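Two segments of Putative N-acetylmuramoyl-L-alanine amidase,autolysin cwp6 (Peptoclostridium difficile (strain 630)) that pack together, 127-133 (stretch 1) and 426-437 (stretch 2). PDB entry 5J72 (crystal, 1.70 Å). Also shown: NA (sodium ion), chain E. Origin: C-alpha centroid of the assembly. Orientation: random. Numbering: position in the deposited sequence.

Stretch 1 (127-133) KTSAPVK
Stretch 2 426-437: VINSIASSLSKH

How do the two backbones run, and where do they meet? Stretch 1 is extended: Thr 128 (phi/psi -104/156) and Ser 129 (-143/146) are in a strand, Ala 130 and Pro 131 follow with phi/psi near -62/144, and Val 132 and Lys 133 resume a strand at about -110/130 and -109/117. Stretch 2 continues a helix that began earlier in the chain, and it stays helical through Ser 433, with phi near -65 and psi between -33 and -51. Leu 434 (-85/6) is the first residue to leave helical values, and a type I turn runs from Ser 433 to Lys 436, with Ser 435 at -90/-11 and Lys 436 opening to -150/152. The closest register sets the CA of Ser 129 3.9 Å from the CA of Ser 432, and the CA of Ala 130 4.9 Å from the CA of Ser 435. From there stretch 1 runs back along the helix, so that Val 132 comes to lie by Ala 431 and Ile 427.

Which backbone atoms join the strand to the helix end? Near its C-terminus a helix has carbonyls without a partner in the next turn, and Ala 431 O uses this freedom to accept a hydrogen bond from Ala 130 N at 2.9 Å, nearly straight at 168°. Ala 431 O also lies 3.6 Å from Ser 129 CA in a CA-H...O contact, and another joins Ser 432 CA to Thr 128 O at 3.3 Å. Small residues line this close approach: Ser 129 CB and Ala 431 CB are 4.1 Å apart, and both residues are buried.

How do the hydroxyls extend this join? Thr 128, chi1 p (58°), donates from OG1 to Ser 435 OG at 2.9 Å. Ser 435, whose CA-to-CB bond points toward stretch 1, also has chi1 p (67°), and its OG in turn donates to Ser 432 O at 2.8 Å, so the bond from Thr 128 is relayed to the helix end. Ser 435 CB also lies 3.7 Å from Ala 130 N. Ser 432, chi1 m (-52°), turns its OG back to Asn 428 O at 2.7 Å, satisfying the hydroxyl within its own helix. Ser 129, chi1 p (54°), places CB 3.7 Å from Ser 432 N.

What does the apolar part of the contact contribute? Val 132, chi1 t (170°), points its CA-to-CB bond toward the helix. Val 132 CG2 lies 3.6 Å from Ala 431 CB and 4.4 Å from Ile 427 CG1, and Val 132 CG1 comes to 4.1 Å from Ile 427 CG1. Ile 427 (chi1 t, chi2 p) starts sideways, but its end comes nearer. The small methyl of Ala 431 suits a place where it faces stretch 1 directly. Pro 131 points away and gives nothing to the interface, which buries 389 Å² in all.

What accompanies the turn that carries Ser 435? A sodium ion is bound by Ser 433 O at 2.1 Å and Lys 436 O at 2.3 Å, with three further ligand atoms elsewhere in the structure, so the metal links the two ends of the turn.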

# COMPACT_ATOMS: atom_id res chain seq x y z
N LYS A 127 11.57 16.32 14.88
CA LYS A 127 11.12 15.24 14.01
C LYS A 127 10.37 15.90 12.84
O LYS A 127 9.50 16.73 13.06
CB LYS A 127 10.19 14.28 14.78
CG LYS A 127 10.93 13.38 15.75
N THR A 128 10.71 15.55 11.62
CA THR A 128 10.05 16.16 10.48
C THR A 128 9.04 15.23 9.85
O THR A 128 9.19 14.00 10.00
CB THR A 128 11.08 16.46 9.45
OG1 THR A 128 11.73 15.24 9.10
CG2 THR A 128 12.08 17.51 9.94
N SER A 129 8.03 15.76 9.14
CA SER A 129 7.11 14.85 8.47
C SER A 129 6.67 15.41 7.12
O SER A 129 6.57 16.63 6.95
CB SER A 129 5.90 14.58 9.33
OG SER A 129 5.22 15.75 9.77
N ALA A 130 6.46 14.50 6.14
CA ALA A 130 5.96 14.88 4.81
C ALA A 130 4.62 15.49 5.00
O ALA A 130 3.87 15.08 5.89
CB ALA A 130 5.87 13.64 3.91
N PRO A 131 4.23 16.52 4.22
CA PRO A 131 2.89 17.09 4.43
C PRO A 131 1.75 16.06 4.15
O PRO A 131 1.87 15.25 3.23
CB PRO A 131 2.85 18.27 3.41
CG PRO A 131 3.89 17.86 2.32
CD PRO A 131 4.99 17.23 3.17
N VAL A 132 0.68 16.13 4.92
CA VAL A 132 -0.43 15.21 4.78
C VAL A 132 -1.63 15.93 4.21
O VAL A 132 -2.03 16.98 4.74
CB VAL A 132 -0.74 14.64 6.19
CG1 VAL A 132 -2.03 13.84 6.24
CG2 VAL A 132 0.43 13.78 6.66
N LYS A 133 -2.23 15.36 3.15
CA LYS A 133 -3.47 15.94 2.61
C LYS A 133 -4.58 14.94 2.97
O LYS A 133 -4.54 13.80 2.52
CB LYS A 133 -3.30 16.12 1.09
CG LYS A 133 -4.64 16.49 0.43
CD LYS A 133 -4.92 17.97 0.59
CE LYS A 133 -6.27 18.34 -0.03
NZ LYS A 133 -6.64 19.71 0.35
N VAL A 426 -0.82 7.17 13.90
CA VAL A 426 -0.45 6.28 12.79
C VAL A 426 -0.09 7.04 11.50
O VAL A 426 0.98 6.80 10.93
CB VAL A 426 -1.69 5.38 12.60
CG1 VAL A 426 -1.48 4.42 11.41
CG2 VAL A 426 -1.96 4.60 13.91
N ILE A 427 -0.97 7.96 11.07
CA ILE A 427 -0.68 8.70 9.83
C ILE A 427 0.61 9.57 10.04
O ILE A 427 1.49 9.65 9.16
CB ILE A 427 -1.95 9.52 9.40
CG1 ILE A 427 -1.71 10.14 7.98
CG2 ILE A 427 -2.29 10.61 10.42
CD1 ILE A 427 -1.69 8.98 6.88
N ASN A 428 0.76 10.17 11.23
CA ASN A 428 1.95 10.99 11.47
C ASN A 428 3.20 10.17 11.50
O ASN A 428 4.24 10.63 11.06
CB ASN A 428 1.83 11.79 12.82
CG ASN A 428 3.16 12.48 13.09
OD1 ASN A 428 3.96 12.00 13.92
ND2 ASN A 428 3.52 13.55 12.36
N SER A 429 3.11 8.90 11.99
CA SER A 429 4.29 8.02 11.99
C SER A 429 4.71 7.76 10.56
O SER A 429 5.88 7.79 10.20
CB SER A 429 3.96 6.67 12.66
OG SER A 429 5.03 5.78 12.49
N ILE A 430 3.70 7.44 9.70
CA ILE A 430 4.02 7.17 8.30
C ILE A 430 4.61 8.42 7.59
O ILE A 430 5.59 8.32 6.84
CB ILE A 430 2.72 6.71 7.60
CG1 ILE A 430 2.40 5.25 8.06
CG2 ILE A 430 2.95 6.71 6.04
CD1 ILE A 430 0.93 4.86 7.78
N ALA A 431 3.97 9.56 7.82
CA ALA A 431 4.42 10.85 7.21
C ALA A 431 5.85 11.19 7.71
O ALA A 431 6.67 11.67 6.92
CB ALA A 431 3.40 11.92 7.56
N SER A 432 6.20 10.86 9.02
CA SER A 432 7.61 11.12 9.48
C SER A 432 8.58 10.21 8.80
O SER A 432 9.60 10.66 8.28
CB SER A 432 7.71 10.93 11.00
OG SER A 432 6.70 11.69 11.64
N SER A 433 8.27 8.85 8.71
CA SER A 433 9.23 8.00 7.99
C SER A 433 9.46 8.39 6.60
O SER A 433 10.56 8.18 6.02
CB SER A 433 8.75 6.53 7.95
OG SER A 433 8.35 6.09 9.25
N LEU A 434 8.38 8.92 5.96
CA LEU A 434 8.53 9.20 4.52
C LEU A 434 9.17 10.59 4.23
O LEU A 434 9.24 11.00 3.06
CB LEU A 434 7.11 9.09 3.82
CG LEU A 434 6.68 7.59 3.65
CD1 LEU A 434 5.16 7.56 3.23
CD2 LEU A 434 7.63 6.96 2.57
N SER A 435 9.62 11.31 5.30
CA SER A 435 10.31 12.61 5.09
C SER A 435 11.79 12.38 4.93
O SER A 435 12.50 13.28 4.52
CB SER A 435 10.03 13.57 6.24
OG SER A 435 10.62 13.13 7.46
N LYS A 436 12.32 11.15 5.21
CA LYS A 436 13.78 10.92 4.98
C LYS A 436 14.17 9.47 4.61
O LYS A 436 13.49 8.51 4.99
CB LYS A 436 14.59 11.30 6.24
CG LYS A 436 13.95 10.82 7.49
CD LYS A 436 13.68 11.98 8.47
N HIS A 437 15.26 9.33 3.88
CA HIS A 437 15.81 8.04 3.53
C HIS A 437 16.47 7.42 4.76
O HIS A 437 17.01 8.15 5.59
CB HIS A 437 16.86 8.22 2.44
CG HIS A 437 16.23 8.58 1.14
ND1 HIS A 437 15.22 7.81 0.58
CD2 HIS A 437 16.42 9.63 0.31
CE1 HIS A 437 14.85 8.39 -0.55
NE2 HIS A 437 15.55 9.49 -0.74
NA NA E . 11.79 6.95 4.86